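Cyclopropane mycolic acid synthase 3 (Mycobacterium tuberculosis, PDB 1L1E) probably converts a double bond at the proximal position of alpha mycolic acids into a cyclopropane ring, using S-adenosyl-L-methionine as the methylene donor. Local coordinates at residues A[127-133]-A[157-163]; A[83-89]-A[110-114]; A[18-22]-A[253-259]; A[148-152]-A[163-167]. The contacts are given in a common frame with arbitrary orientation. Residue numbers count along the deposited sequence, not the author numbering.

Contact 1: residues A[127-133]-A[157-163]; sequences DEPVDRI and TLPADGK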
loop_
_atom_site.group_PDB
_atom_site.type_symbol
_atom_site.label_atom_id
_atom_site.label_comp_id
_atom_site.label_asym_id
_atom_site.label_seq_id
_atom_site.Cartn_x
_atom_site.Cartn_y
_atom_site.Cartn_z
ATOM N N ASP A 127 19.650 -5.365 -2.753
ATOM C CA ASP A 127 20.407 -6.210 -1.842
ATOM C C ASP A 127 21.384 -5.401 -0.988
ATOM O O ASP A 127 22.560 -5.745 -0.876
ATOM C CB ASP A 127 21.156 -7.268 -2.657
ATOM C CG ASP A 127 21.639 -8.433 -1.815
ATOM O OD1 ASP A 127 22.067 -9.446 -2.416
ATOM O OD2 ASP A 127 21.599 -8.341 -0.566
ATOM N N GLU A 128 20.890 -4.322 -0.390
ATOM C CA GLU A 128 21.716 -3.473 0.460
ATOM C C GLU A 128 21.213 -3.534 1.888
ATOM O O GLU A 128 20.010 -3.634 2.124
ATOM C CB GLU A 128 21.656 -2.024 -0.008
ATOM C CG GLU A 128 22.178 -1.779 -1.399
ATOM C CD GLU A 128 21.847 -0.387 -1.871
ATOM O OE1 GLU A 128 21.895 0.539 -1.032
ATOM O OE2 GLU A 128 21.548 -0.215 -3.075
ATOM N N PRO A 129 22.129 -3.480 2.863
ATOM C CA PRO A 129 21.742 -3.527 4.274
ATOM C C PRO A 129 21.004 -2.250 4.704
ATOM O O PRO A 129 21.518 -1.148 4.539
ATOM C CB PRO A 129 23.084 -3.669 4.996
ATOM C CG PRO A 129 23.954 -4.354 3.982
ATOM C CD PRO A 129 23.586 -3.641 2.713
ATOM N N VAL A 130 19.796 -2.401 5.232
ATOM C CA VAL A 130 19.025 -1.260 5.727
ATOM C C VAL A 130 18.581 -1.603 7.144
ATOM O O VAL A 130 18.599 -2.773 7.535
ATOM C CB VAL A 130 17.784 -0.958 4.858
ATOM C CG1 VAL A 130 18.219 -0.619 3.442
ATOM C CG2 VAL A 130 16.818 -2.136 4.877
ATOM N N ASP A 131 18.179 -0.596 7.913
ATOM C CA ASP A 131 17.768 -0.825 9.293
ATOM C C ASP A 131 16.330 -1.291 9.470
ATOM O O ASP A 131 16.043 -2.123 10.340
ATOM C CB ASP A 131 17.970 0.444 10.124
ATOM C CG ASP A 131 19.427 0.825 10.265
ATOM O OD1 ASP A 131 20.210 -0.004 10.782
ATOM O OD2 ASP A 131 19.781 1.955 9.863
ATOM N N ARG A 132 15.437 -0.751 8.649
ATOM C CA ARG A 132 14.017 -1.062 8.737
ATOM C C ARG A 132 13.408 -1.041 7.348
ATOM O O ARG A 132 14.006 -0.509 6.410
ATOM C CB ARG A 132 13.310 -0.015 9.613
ATOM C CG ARG A 132 13.887 0.150 11.019
ATOM C CD ARG A 132 13.621 -1.074 11.872
ATOM N NE ARG A 132 13.891 -0.845 13.292
ATOM C CZ ARG A 132 15.076 -1.002 13.879
ATOM N NH1 ARG A 132 16.133 -1.398 13.180
ATOM N NH2 ARG A 132 15.207 -0.766 15.175
ATOM N N ILE A 133 12.208 -1.605 7.229
ATOM C CA ILE A 133 11.512 -1.668 5.948
ATOM C C ILE A 133 10.030 -1.394 6.129
ATOM O O ILE A 133 9.432 -1.773 7.142
ATOM C CB ILE A 133 11.661 -3.062 5.303
ATOM C CG1 ILE A 133 13.118 -3.332 4.953
ATOM C CG2 ILE A 133 10.794 -3.164 4.036
ATOM C CD1 ILE A 133 13.356 -4.775 4.490
ATOM N N THR A 157 18.136 -8.563 4.342
ATOM C CA THR A 157 18.637 -7.198 4.256
ATOM C C THR A 157 18.544 -6.500 5.608
ATOM O O THR A 157 19.253 -5.531 5.865
ATOM C CB THR A 157 17.843 -6.383 3.225
ATOM O OG1 THR A 157 16.455 -6.406 3.572
ATOM C CG2 THR A 157 18.027 -6.968 1.838
ATOM N N LEU A 158 17.661 -7.004 6.463
ATOM C CA LEU A 158 17.436 -6.444 7.787
ATOM C C LEU A 158 18.476 -6.892 8.790
ATOM O O LEU A 158 19.070 -7.958 8.646
ATOM C CB LEU A 158 16.054 -6.848 8.305
ATOM C CG LEU A 158 14.853 -6.257 7.570
ATOM C CD1 LEU A 158 13.558 -6.897 8.076
ATOM C CD2 LEU A 158 14.847 -4.747 7.774
ATOM N N PRO A 159 18.705 -6.077 9.830
ATOM C CA PRO A 159 19.677 -6.384 10.880
ATOM C C PRO A 159 19.045 -7.260 11.959
ATOM O O PRO A 159 17.842 -7.537 11.920
ATOM C CB PRO A 159 20.052 -5.007 11.405
ATOM C CG PRO A 159 18.750 -4.276 11.331
ATOM C CD PRO A 159 18.201 -4.698 9.972
ATOM N N ALA A 160 19.862 -7.692 12.917
ATOM C CA ALA A 160 19.394 -8.530 14.017
ATOM C C ALA A 160 18.122 -7.983 14.659
ATOM O O ALA A 160 17.184 -8.739 14.920
ATOM C CB ALA A 160 20.481 -8.658 15.066
ATOM N N ASP A 161 18.092 -6.678 14.920
ATOM C CA ASP A 161 16.921 -6.051 15.540
ATOM C C ASP A 161 16.029 -5.354 14.523
ATOM O O ASP A 161 15.314 -4.408 14.851
ATOM C CB ASP A 161 17.349 -5.036 16.605
ATOM C CG ASP A 161 18.329 -4.004 16.077
ATOM O OD1 ASP A 161 18.062 -3.396 15.018
ATOM O OD2 ASP A 161 19.371 -3.789 16.733
ATOM N N GLY A 162 16.067 -5.830 13.287
ATOM C CA GLY A 162 15.256 -5.226 12.253
ATOM C C GLY A 162 13.799 -5.654 12.283
ATOM O O GLY A 162 13.423 -6.677 12.865
ATOM N N LYS A 163 12.970 -4.844 11.645
ATOM C CA LYS A 163 11.555 -5.124 11.562
ATOM C C LYS A 163 11.045 -4.521 10.277
ATOM O O LYS A 163 11.617 -3.560 9.760
ATOM C CB LYS A 163 10.802 -4.537 12.764
ATOM C CG LYS A 163 11.201 -3.116 13.137
ATOM C CD LYS A 163 12.238 -3.102 14.262
ATOM C CE LYS A 163 11.649 -3.624 15.573
ATOM N NZ LYS A 163 12.642 -3.662 16.695
#

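Contact 2: residues A[83-89]-A[110-114]; sequences IEKYDVN and MDTPR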
loop_
_atom_site.group_PDB
_atom_site.type_symbol
_atom_site.label_atom_id
_atom_site.label_comp_id
_atom_site.label_asym_id
_atom_site.label_seq_id
_atom_site.Cartn_x
_atom_site.Cartn_y
_atom_site.Cartn_z
ATOM N N ILE A 83 11.686 11.318 6.617
ATOM C CA ILE A 83 12.803 12.260 6.704
ATOM C C ILE A 83 12.474 13.408 7.650
ATOM O O ILE A 83 13.179 13.637 8.629
ATOM C CB ILE A 83 13.140 12.882 5.325
ATOM C CG1 ILE A 83 13.580 11.796 4.342
ATOM C CG2 ILE A 83 14.244 13.936 5.491
ATOM C CD1 ILE A 83 13.910 12.315 2.954
ATOM N N GLU A 84 11.385 14.106 7.353
ATOM C CA GLU A 84 10.954 15.268 8.135
ATOM C C GLU A 84 10.535 15.032 9.577
ATOM O O GLU A 84 10.957 15.770 10.472
ATOM C CB GLU A 84 9.831 15.995 7.399
ATOM C CG GLU A 84 10.262 16.635 6.099
ATOM C CD GLU A 84 9.120 17.342 5.401
ATOM O OE1 GLU A 84 9.361 17.932 4.323
ATOM O OE2 GLU A 84 7.982 17.308 5.932
ATOM N N LYS A 85 9.702 14.024 9.823
ATOM C CA LYS A 85 9.262 13.765 11.189
ATOM C C LYS A 85 10.161 12.843 11.998
ATOM O O LYS A 85 10.334 13.043 13.198
ATOM C CB LYS A 85 7.831 13.194 11.216
ATOM C CG LYS A 85 7.361 12.874 12.635
ATOM C CD LYS A 85 5.919 12.377 12.711
ATOM C CE LYS A 85 5.586 11.987 14.150
ATOM N NZ LYS A 85 4.122 11.843 14.378
ATOM N N TYR A 86 10.735 11.830 11.356
ATOM C CA TYR A 86 11.573 10.895 12.091
ATOM C C TYR A 86 13.072 11.084 11.871
ATOM O O TYR A 86 13.883 10.438 12.522
ATOM C CB TYR A 86 11.146 9.459 11.758
ATOM C CG TYR A 86 9.665 9.209 12.020
ATOM C CD1 TYR A 86 8.693 9.634 11.107
ATOM C CD2 TYR A 86 9.238 8.588 13.194
ATOM C CE1 TYR A 86 7.328 9.444 11.361
ATOM C CE2 TYR A 86 7.868 8.395 13.460
ATOM C CZ TYR A 86 6.929 8.825 12.538
ATOM O OH TYR A 86 5.590 8.638 12.792
ATOM N N ASP A 87 13.433 11.966 10.948
ATOM C CA ASP A 87 14.835 12.278 10.670
ATOM C C ASP A 87 15.716 11.077 10.294
ATOM O O ASP A 87 16.817 10.904 10.831
ATOM C CB ASP A 87 15.423 13.017 11.881
ATOM C CG ASP A 87 16.800 13.575 11.615
ATOM O OD1 ASP A 87 17.072 13.938 10.452
ATOM O OD2 ASP A 87 17.605 13.666 12.570
ATOM N N VAL A 88 15.237 10.254 9.366
ATOM C CA VAL A 88 15.997 9.090 8.924
ATOM C C VAL A 88 16.376 9.219 7.461
ATOM O O VAL A 88 15.827 10.052 6.745
ATOM C CB VAL A 88 15.182 7.778 9.099
ATOM C CG1 VAL A 88 14.834 7.581 10.550
ATOM C CG2 VAL A 88 13.906 7.814 8.235
ATOM N N ASN A 89 17.335 8.401 7.032
ATOM C CA ASN A 89 17.783 8.361 5.643
ATOM C C ASN A 89 16.806 7.392 4.980
ATOM O O ASN A 89 16.285 6.495 5.650
ATOM C CB ASN A 89 19.208 7.790 5.558
ATOM C CG ASN A 89 20.196 8.556 6.419
ATOM O OD1 ASN A 89 20.557 9.701 6.112
ATOM N ND2 ASN A 89 20.632 7.933 7.509
ATOM N N MET A 110 13.995 19.288 -1.684
ATOM C CA MET A 110 14.132 19.444 -0.245
ATOM C C MET A 110 15.583 19.518 0.205
ATOM O O MET A 110 16.492 19.110 -0.511
ATOM C CB MET A 110 13.383 18.318 0.494
ATOM C CG MET A 110 13.635 16.895 0.009
ATOM S SD MET A 110 12.449 15.693 0.745
ATOM C CE MET A 110 11.111 15.860 -0.362
ATOM N N ASP A 111 15.794 20.077 1.386
ATOM C CA ASP A 111 17.131 20.193 1.937
ATOM C C ASP A 111 17.179 19.523 3.296
ATOM O O ASP A 111 16.402 19.853 4.197
ATOM C CB ASP A 111 17.547 21.659 2.075
ATOM C CG ASP A 111 18.820 21.819 2.881
ATOM O OD1 ASP A 111 18.749 21.748 4.126
ATOM O OD2 ASP A 111 19.895 21.990 2.275
ATOM N N THR A 112 18.090 18.567 3.417
ATOM C CA THR A 112 18.294 17.809 4.638
ATOM C C THR A 112 19.625 17.079 4.495
ATOM O O THR A 112 20.004 16.672 3.391
ATOM C CB THR A 112 17.157 16.751 4.870
ATOM O OG1 THR A 112 17.494 15.918 5.992
ATOM C CG2 THR A 112 16.969 15.866 3.638
ATOM N N PRO A 113 20.372 16.947 5.598
ATOM C CA PRO A 113 21.654 16.247 5.533
ATOM C C PRO A 113 21.386 14.753 5.388
ATOM O O PRO A 113 22.311 13.948 5.336
ATOM C CB PRO A 113 22.298 16.583 6.870
ATOM C CG PRO A 113 21.124 16.782 7.774
ATOM C CD PRO A 113 20.183 17.571 6.915
ATOM N N ARG A 114 20.105 14.397 5.334
ATOM C CA ARG A 114 19.700 13.002 5.186
ATOM C C ARG A 114 19.810 12.528 3.748
ATOM O O ARG A 114 19.439 13.235 2.820
ATOM C CB ARG A 114 18.259 12.813 5.678
ATOM C CG ARG A 114 18.141 12.840 7.180
ATOM C CD ARG A 114 18.872 11.642 7.765
ATOM N NE ARG A 114 19.157 11.799 9.184
ATOM C CZ ARG A 114 20.038 12.662 9.680
ATOM N NH1 ARG A 114 20.725 13.453 8.867
ATOM N NH2 ARG A 114 20.228 12.731 10.992
#

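Contact 3: residues A[18-22]-A[253-259]; sequences LSDDF and IQSQTVY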
loop_
_atom_site.group_PDB
_atom_site.type_symbol
_atom_site.label_atom_id
_atom_site.label_comp_id
_atom_site.label_asym_id
_atom_site.label_seq_id
_atom_site.Cartn_x
_atom_site.Cartn_y
_atom_site.Cartn_z
ATOM N N LEU A 18 -1.281 4.560 -16.582
ATOM C CA LEU A 18 -2.273 5.620 -16.460
ATOM C C LEU A 18 -1.619 6.941 -16.044
ATOM O O LEU A 18 -0.847 6.987 -15.088
ATOM C CB LEU A 18 -3.349 5.208 -15.455
ATOM C CG LEU A 18 -4.590 6.094 -15.354
ATOM C CD1 LEU A 18 -5.123 6.406 -16.748
ATOM C CD2 LEU A 18 -5.642 5.385 -14.512
ATOM N N SER A 19 -1.923 8.007 -16.786
ATOM C CA SER A 19 -1.384 9.348 -16.533
ATOM C C SER A 19 -1.554 9.818 -15.086
ATOM O O SER A 19 -2.596 9.605 -14.473
ATOM C CB SER A 19 -2.051 10.354 -17.478
ATOM O OG SER A 19 -1.785 11.697 -17.090
ATOM N N ASP A 20 -0.538 10.484 -14.550
ATOM C CA ASP A 20 -0.603 10.949 -13.169
ATOM C C ASP A 20 -1.624 12.048 -12.960
ATOM O O ASP A 20 -2.123 12.236 -11.856
ATOM C CB ASP A 20 0.759 11.446 -12.687
ATOM C CG ASP A 20 0.759 11.782 -11.206
ATOM O OD1 ASP A 20 0.239 10.963 -10.418
ATOM O OD2 ASP A 20 1.283 12.851 -10.827
ATOM N N ASP A 21 -1.927 12.786 -14.017
ATOM C CA ASP A 21 -2.895 13.858 -13.896
ATOM C C ASP A 21 -4.271 13.233 -13.680
ATOM O O ASP A 21 -5.209 13.906 -13.257
ATOM C CB ASP A 21 -2.874 14.728 -15.148
ATOM C CG ASP A 21 -2.806 16.215 -14.822
ATOM O OD1 ASP A 21 -1.924 16.610 -14.016
ATOM O OD2 ASP A 21 -3.630 16.983 -15.374
ATOM N N PHE A 22 -4.376 11.936 -13.969
ATOM C CA PHE A 22 -5.622 11.215 -13.771
ATOM C C PHE A 22 -5.730 10.905 -12.283
ATOM O O PHE A 22 -6.766 11.150 -11.661
ATOM C CB PHE A 22 -5.634 9.907 -14.560
ATOM C CG PHE A 22 -6.954 9.189 -14.507
ATOM C CD1 PHE A 22 -8.026 9.619 -15.293
ATOM C CD2 PHE A 22 -7.144 8.120 -13.645
ATOM C CE1 PHE A 22 -9.262 8.995 -15.217
ATOM C CE2 PHE A 22 -8.381 7.485 -13.558
ATOM C CZ PHE A 22 -9.443 7.926 -14.347
ATOM N N ILE A 253 -9.001 13.800 -20.209
ATOM C CA ILE A 253 -7.606 13.389 -20.158
ATOM C C ILE A 253 -7.406 11.923 -20.543
ATOM O O ILE A 253 -6.373 11.558 -21.102
ATOM C CB ILE A 253 -7.035 13.640 -18.746
ATOM C CG1 ILE A 253 -7.062 15.141 -18.447
ATOM C CG2 ILE A 253 -5.624 13.081 -18.633
ATOM C CD1 ILE A 253 -6.598 15.492 -17.053
ATOM N N GLN A 254 -8.390 11.086 -20.231
ATOM C CA GLN A 254 -8.329 9.666 -20.572
ATOM C C GLN A 254 -9.544 9.262 -21.417
ATOM O O GLN A 254 -9.532 9.401 -22.642
ATOM C CB GLN A 254 -8.269 8.817 -19.300
ATOM C CG GLN A 254 -6.956 8.906 -18.543
ATOM C CD GLN A 254 -5.769 8.410 -19.351
ATOM O OE1 GLN A 254 -5.843 7.372 -20.007
ATOM N NE2 GLN A 254 -4.664 9.144 -19.296
ATOM N N SER A 255 -10.597 8.774 -20.762
ATOM C CA SER A 255 -11.812 8.368 -21.472
ATOM C C SER A 255 -12.900 7.906 -20.516
ATOM O O SER A 255 -12.651 7.673 -19.331
ATOM C CB SER A 255 -11.517 7.225 -22.446
ATOM O OG SER A 255 -11.342 6.001 -21.750
ATOM N N GLN A 256 -14.108 7.772 -21.054
ATOM C CA GLN A 256 -15.255 7.321 -20.283
ATOM C C GLN A 256 -14.981 5.894 -19.819
ATOM O O GLN A 256 -15.355 5.509 -18.711
ATOM C CB GLN A 256 -16.515 7.356 -21.156
ATOM C CG GLN A 256 -17.776 6.795 -20.499
ATOM C CD GLN A 256 -18.451 7.775 -19.550
ATOM O OE1 GLN A 256 -18.922 8.836 -19.964
ATOM N NE2 GLN A 256 -18.504 7.419 -18.271
ATOM N N THR A 257 -14.309 5.117 -20.667
ATOM C CA THR A 257 -13.994 3.730 -20.343
ATOM C C THR A 257 -13.125 3.630 -19.097
ATOM O O THR A 257 -13.391 2.819 -18.207
ATOM C CB THR A 257 -13.268 3.031 -21.511
ATOM O OG1 THR A 257 -14.159 2.911 -22.625
ATOM C CG2 THR A 257 -12.801 1.648 -21.096
ATOM N N VAL A 258 -12.084 4.456 -19.032
ATOM C CA VAL A 258 -11.191 4.441 -17.881
ATOM C C VAL A 258 -11.943 4.937 -16.652
ATOM O O VAL A 258 -11.847 4.356 -15.578
ATOM C CB VAL A 258 -9.949 5.336 -18.121
ATOM C CG1 VAL A 258 -9.081 5.373 -16.869
ATOM C CG2 VAL A 258 -9.157 4.816 -19.302
ATOM N N TYR A 259 -12.695 6.015 -16.822
ATOM C CA TYR A 259 -13.468 6.594 -15.736
ATOM C C TYR A 259 -14.407 5.550 -15.127
ATOM O O TYR A 259 -14.336 5.264 -13.932
ATOM C CB TYR A 259 -14.284 7.781 -16.251
ATOM C CG TYR A 259 -15.229 8.368 -15.227
ATOM C CD1 TYR A 259 -14.752 9.158 -14.179
ATOM C CD2 TYR A 259 -16.602 8.113 -15.291
ATOM C CE1 TYR A 259 -15.618 9.680 -13.225
ATOM C CE2 TYR A 259 -17.472 8.629 -14.343
ATOM C CZ TYR A 259 -16.975 9.409 -13.315
ATOM O OH TYR A 259 -17.835 9.917 -12.375
#

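Contact 4: residues A[148-152]-A[163-167]; sequences HHFFE and KMLLH. With CO3 (carbonate ion), chain C.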
loop_
_atom_site.group_PDB
_atom_site.type_symbol
_atom_site.label_atom_id
_atom_site.label_comp_id
_atom_site.label_asym_id
_atom_site.label_seq_id
_atom_site.Cartn_x
_atom_site.Cartn_y
_atom_site.Cartn_z
ATOM N N HIS A 148 7.817 -16.405 -1.248
ATOM C CA HIS A 148 8.995 -16.867 -0.526
ATOM C C HIS A 148 10.211 -16.005 -0.799
ATOM O O HIS A 148 10.986 -15.705 0.108
ATOM C CB HIS A 148 9.368 -18.307 -0.878
ATOM C CG HIS A 148 10.691 -18.720 -0.308
ATOM N ND1 HIS A 148 10.852 -19.075 1.013
ATOM C CD2 HIS A 148 11.928 -18.749 -0.860
ATOM C CE1 HIS A 148 12.132 -19.307 1.250
ATOM N NE2 HIS A 148 12.805 -19.116 0.129
ATOM N N HIS A 149 10.387 -15.631 -2.059
ATOM C CA HIS A 149 11.527 -14.819 -2.471
ATOM C C HIS A 149 11.508 -13.454 -1.767
ATOM O O HIS A 149 12.518 -13.003 -1.229
ATOM C CB HIS A 149 11.505 -14.655 -3.996
ATOM C CG HIS A 149 12.751 -14.049 -4.560
ATOM N ND1 HIS A 149 13.988 -14.209 -3.975
ATOM C CD2 HIS A 149 12.951 -13.288 -5.662
ATOM C CE1 HIS A 149 14.897 -13.568 -4.688
ATOM N NE2 HIS A 149 14.293 -13.000 -5.716
ATOM N N PHE A 150 10.343 -12.818 -1.763
ATOM C CA PHE A 150 10.178 -11.522 -1.119
ATOM C C PHE A 150 10.585 -11.578 0.352
ATOM O O PHE A 150 11.367 -10.757 0.828
ATOM C CB PHE A 150 8.721 -11.076 -1.231
ATOM C CG PHE A 150 8.400 -9.849 -0.436
ATOM C CD1 PHE A 150 8.871 -8.602 -0.838
ATOM C CD2 PHE A 150 7.613 -9.937 0.712
ATOM C CE1 PHE A 150 8.559 -7.450 -0.113
ATOM C CE2 PHE A 150 7.291 -8.789 1.451
ATOM C CZ PHE A 150 7.763 -7.545 1.038
ATOM N N PHE A 151 10.059 -12.548 1.080
ATOM C CA PHE A 151 10.398 -12.648 2.480
ATOM C C PHE A 151 11.860 -13.016 2.713
ATOM O O PHE A 151 12.456 -12.572 3.687
ATOM C CB PHE A 151 9.433 -13.605 3.180
ATOM C CG PHE A 151 8.062 -13.006 3.383
ATOM C CD1 PHE A 151 6.944 -13.531 2.732
ATOM C CD2 PHE A 151 7.900 -11.883 4.194
ATOM C CE1 PHE A 151 5.693 -12.951 2.887
ATOM C CE2 PHE A 151 6.645 -11.292 4.355
ATOM C CZ PHE A 151 5.542 -11.825 3.701
ATOM N N GLU A 152 12.447 -13.803 1.812
ATOM C CA GLU A 152 13.856 -14.157 1.945
ATOM C C GLU A 152 14.725 -12.908 1.739
ATOM O O GLU A 152 15.688 -12.688 2.470
ATOM C CB GLU A 152 14.252 -15.226 0.917
ATOM C CG GLU A 152 15.720 -15.173 0.513
ATOM C CD GLU A 152 16.065 -16.103 -0.642
ATOM O OE1 GLU A 152 15.340 -16.098 -1.666
ATOM O OE2 GLU A 152 17.073 -16.832 -0.529
ATOM N N LYS A 163 12.970 -4.844 11.645
ATOM C CA LYS A 163 11.555 -5.124 11.562
ATOM C C LYS A 163 11.045 -4.521 10.277
ATOM O O LYS A 163 11.617 -3.560 9.760
ATOM C CB LYS A 163 10.802 -4.537 12.764
ATOM C CG LYS A 163 11.201 -3.116 13.137
ATOM C CD LYS A 163 12.238 -3.102 14.262
ATOM C CE LYS A 163 11.649 -3.624 15.573
ATOM N NZ LYS A 163 12.642 -3.662 16.695
ATOM N N MET A 164 9.988 -5.122 9.747
ATOM C CA MET A 164 9.361 -4.655 8.526
ATOM C C MET A 164 7.883 -4.479 8.834
ATOM O O MET A 164 7.306 -5.248 9.620
ATOM C CB MET A 164 9.547 -5.687 7.399
ATOM C CG MET A 164 8.612 -5.519 6.182
ATOM S SD MET A 164 9.176 -6.395 4.663
ATOM C CE MET A 164 8.947 -8.102 5.104
ATOM N N LEU A 165 7.280 -3.450 8.251
ATOM C CA LEU A 165 5.856 -3.221 8.427
ATOM C C LEU A 165 5.297 -3.549 7.059
ATOM O O LEU A 165 5.591 -2.859 6.088
ATOM C CB LEU A 165 5.555 -1.759 8.778
ATOM C CG LEU A 165 4.084 -1.385 9.058
ATOM C CD1 LEU A 165 3.272 -1.418 7.778
ATOM C CD2 LEU A 165 3.488 -2.345 10.099
ATOM N N LEU A 166 4.504 -4.612 6.989
ATOM C CA LEU A 166 3.903 -5.061 5.747
ATOM C C LEU A 166 2.414 -4.734 5.832
ATOM O O LEU A 166 1.712 -5.282 6.668
ATOM C CB LEU A 166 4.086 -6.580 5.608
ATOM C CG LEU A 166 4.223 -7.249 4.239
ATOM C CD1 LEU A 166 3.647 -8.670 4.321
ATOM C CD2 LEU A 166 3.518 -6.460 3.175
ATOM N N HIS A 167 1.951 -3.849 4.958
ATOM C CA HIS A 167 0.563 -3.418 4.914
ATOM C C HIS A 167 -0.005 -3.921 3.590
ATOM O O HIS A 167 0.499 -3.580 2.521
ATOM C CB HIS A 167 0.532 -1.884 5.031
ATOM C CG HIS A 167 -0.758 -1.249 4.620
ATOM N ND1 HIS A 167 -1.290 -0.170 5.293
ATOM C CD2 HIS A 167 -1.577 -1.476 3.567
ATOM C CE1 HIS A 167 -2.378 0.240 4.669
ATOM N NE2 HIS A 167 -2.575 -0.535 3.618
HETATM C C CO3 C . -3.878 -1.118 0.419
HETATM O O1 CO3 C . -3.103 -2.325 0.842
HETATM O O2 CO3 C . -4.408 -1.048 -0.835
HETATM O O3 CO3 C . -4.059 -0.103 1.294
#

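Contact 1: residues A[127-133]-A[157-163]
Residues 157-163 leave helix 147-157 and lead into strand 163-170, passing alongside the start of strand 132-136. Thr157 comes first. Its carbonyl O accepts a hydrogen bond from Val130 N at 3.2 Å and also receives a CA-H...O contact from Pro129 CA at 3.6 Å. The Thr157 hydroxyl hydrogen-bonds Thr154 O, and OG1 also lies 3.6 Å from Ile133 CD1. Leu158 reaches Ile133 and Val130 with CD2, which lies 3.6 Å from Ile133 CG1 and 4.4 Å from Val130 CG2. Pro159 packs on the backbone, with CD 3.1 Å from Val130 O. It also starts a type I turn, closed by Gly162 N to Pro159 O at 2.8 Å. On this turn Asp161 OD1 forms a salt bridge with Arg132 NH1 at 3.3 Å; the hydrogen bond within it is weak. The same NH1 is held more firmly by Asp131 O at 2.9 Å, while Arg132 NE hydrogen-bonds Leu60 O. At Lys163 the chain becomes a strand, and its O accepts from Ile133 N at 3.3 Å. The two strands then run parallel, as expected for the return of a beta-alpha-beta crossover in a Rossmann-like methyltransferase. On the other side of strand 132-136 lies strand 67-71, where Val130 and Ile133 touch Leu69.

Contact 2: residues A[83-89]-A[110-114]
In the Rossmann-like methyltransferase fold, this contact joins the end of helix 77-86 and the start of strand 89-94 to the loop that leads from helix 97-109 into strand 116-120. Arg114 has the largest share of buried surface, 119 Å². Its side chain reaches across to the turn after helix 77-86. There Arg114 NE donates a hydrogen bond to Asp87 O at 3.0 Å. Asp87 is the first residue to leave helical phi/psi, with positive phi, as the chain turns towards the strand. Its carboxylate adds a salt bridge, OD2 to Arg114 NH2 at 3.2 Å. The oxygen lies well out of the guanidinium plane, so this pair attracts by charge and not through a directed N-H. The aliphatic part of Arg114 also packs, with CD 3.5 Å from Val88 C and 3.1 Å from Asn89 OD1. That oxygen accepts a hydrogen bond from Ser115 N, next along the loop. Ile83, with 63 Å² buried, supplies the apolar part. Its CB points towards the loop. Ile83 CG2 meets Thr112 CG2 at 3.8 Å and Arg114 CB at 4.2 Å, and Ile83 CD1 lies 4.3 Å from Met110 SD. The loop is shaped by an ST turn from Thr112 to Arg114: Thr112 OG1 accepts a hydrogen bond from Arg114 N at 3.1 Å.

Contact 3: residues A[18-22]-A[253-259]
Phe22 has the most buried surface here, 74 Å². Its t rotamer sends the ring from helix 20-23 to the bend between helices 247-253 and 256-274. Phe22 CZ lies 3.6 Å from Val258 CG1, and Phe22 CD1 lies 3.5 Å from Gln254 CG. Gln254 folds its side chain through two m torsions. This brings its amide against Leu18 and Ser19, with CD 3.3 Å from Leu18 CD1 and NE2 3.4 Å from Ser19 CB. Leu18, in the t, p conformation, also puts CD1 4.1 Å from Val258 CG1. At the border, Ile253 CD1 comes within 3.7 Å of Asp21 OD2. Each segment holds a serine N-cap: Ser19 OG accepts from Asp21 N at 3.3 Å for helix 20-23, and Ser255 OG from Val258 N at 3.2 Å for helix 256-274. The join itself is side-chain packing, of a loop and helix start near the N-terminus against the bend between helices 247-253 and 256-274.

Contact 4: residues A[148-152]-A[163-167]
This is the buried helix-to-sheet packing of a beta-alpha-beta unit, made of strand 132-136, helix 147-157 and strand 163-170 in the Rossmann-like methyltransferase fold. The helix segment 148-152 and the strand segment 163-167 run roughly antiparallel, at 143°, with axes 12.7 Å apart. Four side chains meet across that gap. Phe150 and Phe151 come from the helix. Met164 and Leu166 are two apart in the strand, so both point towards the helix. Met164 SD lies 4.1 Å from Phe150 CZ, an oblique Met-aromatic contact, and Met164 CE lies 4.0 Å from Phe151 CE2. Leu166 meets the edges of both rings, with CG 4.4 Å from Phe150 CE2 and CD1 3.7 Å from Phe151 CZ. Phe150 also packs edge-to-face with Trp123, a residue assigned by similarity to S-adenosyl-L-methionine binding. Phe151 touches Leu285 of strand 279-286. The alternation of the strand turns His167 away from this core into the carbonate pocket, which includes Cys35, Glu140 and Tyr232. The carbonate probably came from the crystallisation liquor. His167 ND1 is hydrogen-bonded to Gln282 NE2, and His167 NE2 donates a hydrogen bond to carbonate O3 at 2.8 Å.

Contacts 1 and 4 form one continuous region. They share Lys163, and their centres are 11 Å apart. Ile133 O probably accepts a hydrogen bond from Leu165 N at 2.9 Å, and Ile133 CG2 packs on Met164 SD at 3.7 Å. Contact 4 also carries His167 of the carbonate pocket. Contact 2 closes earlier in the chain, 19 Å from contact 1 between centres and not touching it. Contact 3 encloses the other three in sequence and lies across the chain's centre from contacts 1 and 4, 38 and 32 Å away between centres. Bound S-adenosyl-L-homocysteine is about 7 Å from the Phe150 side chain, about 10 Å from that of Ile133 and about 12 Å from that of Leu18.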